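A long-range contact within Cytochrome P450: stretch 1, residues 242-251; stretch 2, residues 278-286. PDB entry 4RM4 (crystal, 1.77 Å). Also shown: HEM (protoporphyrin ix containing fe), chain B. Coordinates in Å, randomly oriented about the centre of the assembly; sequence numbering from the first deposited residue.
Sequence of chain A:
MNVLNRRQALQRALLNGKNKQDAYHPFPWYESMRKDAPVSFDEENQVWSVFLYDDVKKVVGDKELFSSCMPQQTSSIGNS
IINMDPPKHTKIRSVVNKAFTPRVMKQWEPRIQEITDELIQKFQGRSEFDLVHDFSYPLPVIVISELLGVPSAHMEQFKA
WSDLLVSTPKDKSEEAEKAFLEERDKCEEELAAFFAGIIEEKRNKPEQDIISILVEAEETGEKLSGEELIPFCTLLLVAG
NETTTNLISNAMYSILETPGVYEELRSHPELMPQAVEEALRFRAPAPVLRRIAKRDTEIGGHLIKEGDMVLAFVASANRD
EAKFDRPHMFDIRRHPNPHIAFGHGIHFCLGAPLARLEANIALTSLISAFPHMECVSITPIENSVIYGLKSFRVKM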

ATOM      1  N   GLU A 242       4.550  -0.235  -4.223  1.00 17.87           N
ATOM      2  CA  GLU A 242       4.679  -1.642  -3.895  1.00 18.73           C
ATOM      3  C   GLU A 242       3.406  -2.146  -3.218  1.00 16.09           C
ATOM      4  O   GLU A 242       3.009  -3.299  -3.412  1.00 16.27           O
ATOM      5  CB  GLU A 242       5.926  -1.881  -3.039  1.00 23.16           C
ATOM      6  CG  GLU A 242       6.054  -3.301  -2.519  1.00 28.05           C
ATOM      7  CD  GLU A 242       7.481  -3.698  -2.170  1.00 37.21           C
ATOM      8  OE1 GLU A 242       8.307  -2.807  -1.867  1.00 37.66           O
ATOM      9  OE2 GLU A 242       7.776  -4.916  -2.201  1.00 39.40           O
ATOM     10  N   THR A 243       2.747  -1.293  -2.437  1.00 15.40           N
ATOM     11  CA  THR A 243       1.508  -1.728  -1.760  1.00 13.83           C
ATOM     12  C   THR A 243       0.412  -2.070  -2.765  1.00 16.40           C
ATOM     13  O   THR A 243      -0.334  -3.047  -2.600  1.00 14.86           O
ATOM     14  CB  THR A 243       0.938  -0.637  -0.843  1.00 17.63           C
ATOM     15  OG1 THR A 243       0.816   0.585  -1.581  1.00 18.68           O
ATOM     16  CG2 THR A 243       1.807  -0.420   0.382  1.00 19.54           C
ATOM     17  N   THR A 244       0.290  -1.230  -3.785  1.00 15.44           N
ATOM     18  CA  THR A 244      -0.700  -1.441  -4.825  1.00 15.68           C
ATOM     19  C   THR A 244      -0.387  -2.691  -5.650  1.00 17.42           C
ATOM     20  O   THR A 244      -1.293  -3.466  -5.987  1.00 16.70           O
ATOM     21  CB  THR A 244      -0.845  -0.206  -5.712  1.00 16.42           C
ATOM     22  OG1 THR A 244      -1.134   0.916  -4.873  1.00 18.61           O
ATOM     23  CG2 THR A 244      -1.968  -0.399  -6.683  1.00 16.70           C
ATOM     24  N   THR A 245       0.886  -2.883  -5.964  1.00 15.86           N
ATOM     25  CA  THR A 245       1.307  -4.098  -6.646  1.00 16.35           C
ATOM     26  C   THR A 245       0.921  -5.304  -5.804  1.00 17.56           C
ATOM     27  O   THR A 245       0.377  -6.294  -6.300  1.00 14.83           O
ATOM     28  CB  THR A 245       2.831  -4.131  -6.817  1.00 16.98           C
ATOM     29  OG1 THR A 245       3.217  -3.139  -7.776  1.00 19.78           O
ATOM     30  CG2 THR A 245       3.280  -5.505  -7.286  1.00 20.34           C
ATOM     31  N   ASN A 246       1.221  -5.221  -4.514  1.00 16.12           N
ATOM     32  CA  ASN A 246       1.003  -6.366  -3.641  1.00 18.82           C
ATOM     33  C   ASN A 246      -0.481  -6.610  -3.411  1.00 17.93           C
ATOM     34  O   ASN A 246      -0.895  -7.761  -3.265  1.00 15.49           O
ATOM     35  CB  ASN A 246       1.780  -6.222  -2.325  1.00 18.56           C
ATOM     36  CG  ASN A 246       3.284  -6.374  -2.521  1.00 18.87           C
ATOM     37  OD1 ASN A 246       3.736  -7.016  -3.468  1.00 21.60           O
ATOM     38  ND2 ASN A 246       4.063  -5.799  -1.615  1.00 21.23           N
ATOM     39  N   LEU A 247      -1.283  -5.542  -3.408  1.00 13.39           N
ATOM     40  CA  LEU A 247      -2.739  -5.701  -3.326  1.00 19.02           C
ATOM     41  C   LEU A 247      -3.230  -6.487  -4.534  1.00 19.18           C
ATOM     42  O   LEU A 247      -3.995  -7.445  -4.401  1.00 15.74           O
ATOM     43  CB  LEU A 247      -3.463  -4.339  -3.256  1.00 17.24           C
ATOM     44  CG  LEU A 247      -5.000  -4.395  -3.400  1.00 21.03           C
ATOM     45  CD1 LEU A 247      -5.624  -5.365  -2.400  1.00 20.37           C
ATOM     46  CD2 LEU A 247      -5.615  -2.986  -3.263  1.00 19.01           C
ATOM     47  N   ILE A 248      -2.776  -6.090  -5.719  1.00 16.94           N
ATOM     48  CA  ILE A 248      -3.225  -6.760  -6.938  1.00 17.43           C
ATOM     49  C   ILE A 248      -2.815  -8.237  -6.972  1.00 18.53           C
ATOM     50  O   ILE A 248      -3.647  -9.109  -7.280  1.00 16.50           O
ATOM     51  CB  ILE A 248      -2.715  -6.047  -8.183  1.00 17.41           C
ATOM     52  CG1 ILE A 248      -3.445  -4.711  -8.349  1.00 15.97           C
ATOM     53  CG2 ILE A 248      -2.922  -6.925  -9.402  1.00 16.87           C
ATOM     54  CD1 ILE A 248      -2.719  -3.731  -9.302  1.00 16.59           C
ATOM     55  N   SER A 249      -1.548  -8.514  -6.652  1.00 15.89           N
ATOM     56  CA  SER A 249      -1.067  -9.901  -6.559  1.00 16.89           C
ATOM     57  C   SER A 249      -1.836 -10.710  -5.508  1.00 16.38           C
ATOM     58  O   SER A 249      -2.285 -11.832  -5.764  1.00 18.24           O
ATOM     59  CB  SER A 249       0.433  -9.943  -6.228  1.00 17.37           C
ATOM     60  OG  SER A 249       1.203  -9.191  -7.148  1.00 18.16           O
ATOM     61  N   ASN A 250      -1.987 -10.141  -4.315  1.00 17.02           N
ATOM     62  CA  ASN A 250      -2.637 -10.846  -3.221  1.00 14.10           C
ATOM     63  C   ASN A 250      -4.117 -11.109  -3.514  1.00 15.86           C
ATOM     64  O   ASN A 250      -4.646 -12.161  -3.148  1.00 17.47           O
ATOM     65  CB  ASN A 250      -2.525 -10.060  -1.902  1.00 15.16           C
ATOM     66  CG  ASN A 250      -1.105  -9.964  -1.374  1.00 16.32           C
ATOM     67  OD1 ASN A 250      -0.190 -10.634  -1.846  1.00 17.02           O
ATOM     68  ND2 ASN A 250      -0.923  -9.117  -0.366  1.00 15.92           N
ATOM     69  N   ALA A 251      -4.782 -10.152  -4.170  1.00 15.91           N
ATOM     70  CA  ALA A 251      -6.193 -10.326  -4.551  1.00 16.63           C
ATOM     71  C   ALA A 251      -6.360 -11.445  -5.578  1.00 18.66           C
ATOM     72  O   ALA A 251      -7.246 -12.293  -5.459  1.00 20.62           O
ATOM     73  CB  ALA A 251      -6.760  -9.023  -5.105  1.00 13.62           C
TER
HETATM   74  CHA HEM B 401      -1.112   6.026   4.458  1.00 13.97           C
HETATM   75  CHB HEM B 401      -1.948   1.433   3.193  1.00 12.70           C
HETATM   76  CHC HEM B 401      -1.764   2.681  -1.517  1.00 12.72           C
HETATM   77  CHD HEM B 401      -0.428   7.167  -0.262  1.00 14.60           C
HETATM   78  C1A HEM B 401      -1.397   4.678   4.534  1.00 15.73           C
HETATM   79  C2A HEM B 401      -1.686   3.926   5.739  1.00 14.99           C
HETATM   80  C3A HEM B 401      -1.917   2.657   5.391  1.00 14.61           C
HETATM   81  C4A HEM B 401      -1.799   2.562   3.955  1.00 12.19           C
HETATM   82  CMA HEM B 401      -2.258   1.481   6.347  1.00 14.35           C
HETATM   83  CAA HEM B 401      -1.734   4.486   7.182  1.00 15.35           C
HETATM   84  CBA HEM B 401      -0.334   4.630   7.749  1.00 14.92           C
HETATM   85  CGA HEM B 401      -0.361   4.891   9.238  1.00 17.03           C
HETATM   86  O1A HEM B 401       0.751   4.946   9.822  1.00 17.48           O
HETATM   87  O2A HEM B 401      -1.464   5.036   9.826  1.00 14.94           O
HETATM   88  C1B HEM B 401      -2.002   1.403   1.821  1.00 13.19           C
HETATM   89  C2B HEM B 401      -2.410   0.258   1.029  1.00 11.63           C
HETATM   90  C3B HEM B 401      -2.338   0.602  -0.265  1.00 11.00           C
HETATM   91  C4B HEM B 401      -1.912   1.979  -0.347  1.00 14.32           C
HETATM   92  CMB HEM B 401      -2.829  -1.105   1.621  1.00 14.46           C
HETATM   93  CAB HEM B 401      -2.684  -0.222  -1.526  1.00 14.12           C
HETATM   94  CBB HEM B 401      -3.472  -1.295  -1.442  1.00 20.59           C
HETATM   95  C1C HEM B 401      -1.421   4.006  -1.583  1.00 16.31           C
HETATM   96  C2C HEM B 401      -1.320   4.804  -2.790  1.00 13.19           C
HETATM   97  C3C HEM B 401      -0.952   6.039  -2.426  1.00 14.14           C
HETATM   98  C4C HEM B 401      -0.812   6.063  -0.997  1.00 13.03           C
HETATM   99  CMC HEM B 401      -1.614   4.257  -4.203  1.00 13.85           C
HETATM  100  CAC HEM B 401      -0.682   7.297  -3.288  1.00 15.02           C
HETATM  101  CBC HEM B 401      -0.538   7.282  -4.617  1.00 17.83           C
HETATM  102  C1D HEM B 401      -0.461   7.271   1.110  1.00 15.43           C
HETATM  103  C2D HEM B 401      -0.083   8.453   1.832  1.00 16.53           C
HETATM  104  C3D HEM B 401      -0.295   8.110   3.311  1.00 13.16           C
HETATM  105  C4D HEM B 401      -0.786   6.745   3.327  1.00 15.66           C
HETATM  106  CMD HEM B 401       0.416   9.777   1.224  1.00 14.74           C
HETATM  107  CAD HEM B 401      -0.047   9.043   4.521  1.00 13.68           C
HETATM  108  CBD HEM B 401      -1.360   9.766   4.831  1.00 16.67           C
HETATM  109  CGD HEM B 401      -1.205  10.611   6.073  1.00 16.03           C
HETATM  110  O1D HEM B 401      -2.070  11.502   6.293  1.00 15.71           O
HETATM  111  O2D HEM B 401      -0.207  10.396   6.808  1.00 16.99           O
HETATM  112  NA  HEM B 401      -1.468   3.803   3.467  1.00 12.22           N
HETATM  113  NB  HEM B 401      -1.698   2.427   0.938  1.00 15.68           N
HETATM  114  NC  HEM B 401      -1.100   4.802  -0.501  1.00 18.81           N
HETATM  115  ND  HEM B 401      -0.872   6.304   2.009  1.00 13.15           N
HETATM  116 FE   HEM B 401      -1.435   4.373   1.493  1.00 16.37          FE
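Stretch 2 (278-286) EALRFRAPA

The apolar centre of the contact is built around L247, about midway along stretch 1, which is helical throughout. Its CA-to-CB bond points sideways relative to stretch 2, but with chi1 at 170° (t) and chi2 at 54° (p) the end of the side chain comes nearer: L247 CD1 lies 3.9 Å from L280 CD2 and 4.3 Å from A279 CB. These are van der Waals separations, consistent with direct packing. One helical turn further on, A251 CB meets A279 CB at 3.5 Å. With nothing beyond CB on either residue, the backbones come close at this point.

Residues 278-282 of stretch 2 are the last part of a helix that begins earlier in the chain. Its axis passes the axis of helix 242-251 at 9.4 Å, with a signed crossing angle of 99°. The two helices are therefore nearly perpendicular, and the helix of stretch 2 comes closest near A251, whose CA is 5.0 Å from A279 CA. R283 is the first residue to leave helical geometry, at phi/psi of -141/61°, although R283 N still bonds to A279 O at 2.9 Å. A284 follows in an extended conformation (-56/133°), its CA-to-CB bond pointing away from stretch 1.

Beyond the helix the chain runs along stretch 1 in the opposite sense: N250 CA lies 6.1 Å from R283 CA, and T243 CA lies 5.4 Å from P285 CA. P285 points toward the helix and has the largest covered area in the contact, 80 Å². P285 CG lies 3.9 Å from L247 CB and 3.4 Å from T243 O, while P285 CB is 3.9 Å from N246 CB. T243 O is already engaged within the helix, accepting from L247 N at 2.8 Å, so the proline ring packs against a carbonyl that already accepts a backbone hydrogen bond.

The haem borders this end of the contact, with L247 CD2 3.3 Å from HEM CBB and P285 CD 3.7 Å from HEM CMB.

Two asparagines form the polar edge. N250, in the m rotamer (chi1 -67°), donates from N250 ND2 to R283 O at 2.9 Å with an N-H...O angle of 149°, the one direct hydrogen bond between the stretches. It ties the helix to the backbone where stretch 2 leaves its own helical course; alongside it, N250 CB and R283 CB approach to 3.7 Å. The amide of N246 is linked to stretch 2 through water 1, in addition to the direct CB contact: the water accepts from N246 ND2 at 3.0 Å and donates to P285 O at 3.0 Å.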

ATOM      1  N   GLU A 278     -12.583  -7.304   0.323  1.00 15.69           N
ATOM      2  CA  GLU A 278     -12.254  -8.564   0.999  1.00 14.55           C
ATOM      3  C   GLU A 278     -10.777  -8.945   0.804  1.00 14.22           C
ATOM      4  O   GLU A 278     -10.154  -9.528   1.693  1.00 15.24           O
ATOM      5  CB  GLU A 278     -13.183  -9.687   0.539  1.00 17.31           C
ATOM      6  CG  GLU A 278     -13.005 -11.004   1.259  1.00 18.43           C
ATOM      7  CD  GLU A 278     -13.339 -10.947   2.738  1.00 14.94           C
ATOM      8  OE1 GLU A 278     -13.278  -9.845   3.344  1.00 15.04           O
ATOM      9  OE2 GLU A 278     -13.650 -12.028   3.314  1.00 15.29           O
ATOM     10  N   ALA A 279     -10.201  -8.583  -0.339  1.00 10.80           N
ATOM     11  CA  ALA A 279      -8.781  -8.843  -0.549  1.00 15.09           C
ATOM     12  C   ALA A 279      -7.950  -7.968   0.393  1.00 15.57           C
ATOM     13  O   ALA A 279      -6.939  -8.411   0.948  1.00 15.92           O
ATOM     14  CB  ALA A 279      -8.396  -8.612  -2.007  1.00 17.06           C
ATOM     15  N   LEU A 280      -8.382  -6.726   0.581  1.00 15.70           N
ATOM     16  CA  LEU A 280      -7.731  -5.841   1.555  1.00 13.92           C
ATOM     17  C   LEU A 280      -7.817  -6.424   2.956  1.00 16.68           C
ATOM     18  O   LEU A 280      -6.843  -6.396   3.701  1.00 15.06           O
ATOM     19  CB  LEU A 280      -8.351  -4.445   1.533  1.00 16.37           C
ATOM     20  CG  LEU A 280      -7.895  -3.620   0.312  1.00 14.73           C
ATOM     21  CD1 LEU A 280      -8.935  -2.578  -0.070  1.00 13.81           C
ATOM     22  CD2 LEU A 280      -6.525  -2.997   0.529  1.00 16.95           C
ATOM     23  N   ARG A 281      -8.986  -6.944   3.320  1.00 16.24           N
ATOM     24  CA  ARG A 281      -9.127  -7.530   4.646  1.00 13.05           C
ATOM     25  C   ARG A 281      -8.253  -8.767   4.774  1.00 16.52           C
ATOM     26  O   ARG A 281      -7.521  -8.937   5.757  1.00 15.03           O
ATOM     27  CB  ARG A 281     -10.581  -7.915   4.964  1.00 15.38           C
ATOM     28  CG  ARG A 281     -10.683  -8.410   6.425  1.00 16.62           C
ATOM     29  CD  ARG A 281     -11.989  -9.151   6.731  1.00 14.12           C
ATOM     30  NE  ARG A 281     -12.139 -10.379   5.952  1.00 17.35           N
ATOM     31  CZ  ARG A 281     -11.745 -11.589   6.352  1.00 15.41           C
ATOM     32  NH1 ARG A 281     -11.963 -12.649   5.580  1.00 19.34           N
ATOM     33  NH2 ARG A 281     -11.173 -11.755   7.535  1.00 15.48           N
ATOM     34  N   PHE A 282      -8.325  -9.622   3.767  1.00 14.94           N
ATOM     35  CA  PHE A 282      -7.772 -10.979   3.869  1.00 13.51           C
ATOM     36  C   PHE A 282      -6.251 -11.023   3.739  1.00 14.45           C
ATOM     37  O   PHE A 282      -5.601 -11.823   4.415  1.00 15.59           O
ATOM     38  CB  PHE A 282      -8.407 -11.877   2.808  1.00 15.22           C
ATOM     39  CG  PHE A 282      -8.355 -13.349   3.133  1.00 15.85           C
ATOM     40  CD1 PHE A 282      -8.964 -13.848   4.270  1.00 15.15           C
ATOM     41  CD2 PHE A 282      -7.726 -14.235   2.275  1.00 18.97           C
ATOM     42  CE1 PHE A 282      -8.932 -15.214   4.548  1.00 19.33           C
ATOM     43  CE2 PHE A 282      -7.697 -15.598   2.547  1.00 23.79           C
ATOM     44  CZ  PHE A 282      -8.292 -16.081   3.684  1.00 18.36           C
ATOM     45  N   ARG A 283      -5.699 -10.177   2.868  1.00 11.71           N
ATOM     46  CA  ARG A 283      -4.261 -10.156   2.592  1.00 13.11           C
ATOM     47  C   ARG A 283      -3.706  -8.738   2.408  1.00 15.33           C
ATOM     48  O   ARG A 283      -3.178  -8.388   1.352  1.00 16.62           O
ATOM     49  CB  ARG A 283      -3.914 -11.038   1.379  1.00 16.18           C
ATOM     50  CG  ARG A 283      -3.922 -12.546   1.706  1.00 16.17           C
ATOM     51  CD  ARG A 283      -3.500 -13.425   0.515  1.00 15.62           C
ATOM     52  NE  ARG A 283      -3.200 -14.805   0.929  1.00 19.93           N
ATOM     53  CZ  ARG A 283      -3.982 -15.858   0.692  1.00 21.74           C
ATOM     54  NH1 ARG A 283      -5.125 -15.716   0.034  1.00 17.02           N
ATOM     55  NH2 ARG A 283      -3.616 -17.069   1.118  1.00 17.66           N
ATOM     56  N   ALA A 284      -3.839  -7.945   3.467  1.00 17.39           N
ATOM     57  CA  ALA A 284      -3.380  -6.556   3.483  1.00 13.91           C
ATOM     58  C   ALA A 284      -1.905  -6.527   3.119  1.00 15.53           C
ATOM     59  O   ALA A 284      -1.131  -7.296   3.665  1.00 16.47           O
ATOM     60  CB  ALA A 284      -3.595  -5.964   4.881  1.00 16.18           C
ATOM     61  N   PRO A 285      -1.516  -5.621   2.208  1.00 17.94           N
ATOM     62  CA  PRO A 285      -0.126  -5.482   1.759  1.00 18.96           C
ATOM     63  C   PRO A 285       0.771  -4.833   2.819  1.00 16.96           C
ATOM     64  O   PRO A 285       1.987  -5.037   2.816  1.00 15.06           O
ATOM     65  CB  PRO A 285      -0.238  -4.544   0.539  1.00 20.45           C
ATOM     66  CG  PRO A 285      -1.682  -4.465   0.199  1.00 20.75           C
ATOM     67  CD  PRO A 285      -2.430  -4.740   1.468  1.00 16.88           C
ATOM     68  N   ALA A 286       0.178  -4.030   3.695  1.00 15.51           N
ATOM     69  CA  ALA A 286       0.957  -3.358   4.730  1.00 14.00           C
ATOM     70  C   ALA A 286       0.505  -3.853   6.097  1.00 14.66           C
ATOM     71  O   ALA A 286      -0.357  -3.250   6.725  1.00 16.48           O
ATOM     72  CB  ALA A 286       0.810  -1.833   4.604  1.00 16.16           C
TER
HETATM   73  O   HOH W   1       3.226  -3.689   0.398  1.00 17.36           O
HETATM   74  O   HOH W   2       0.828   3.499   1.744  1.00 24.37           O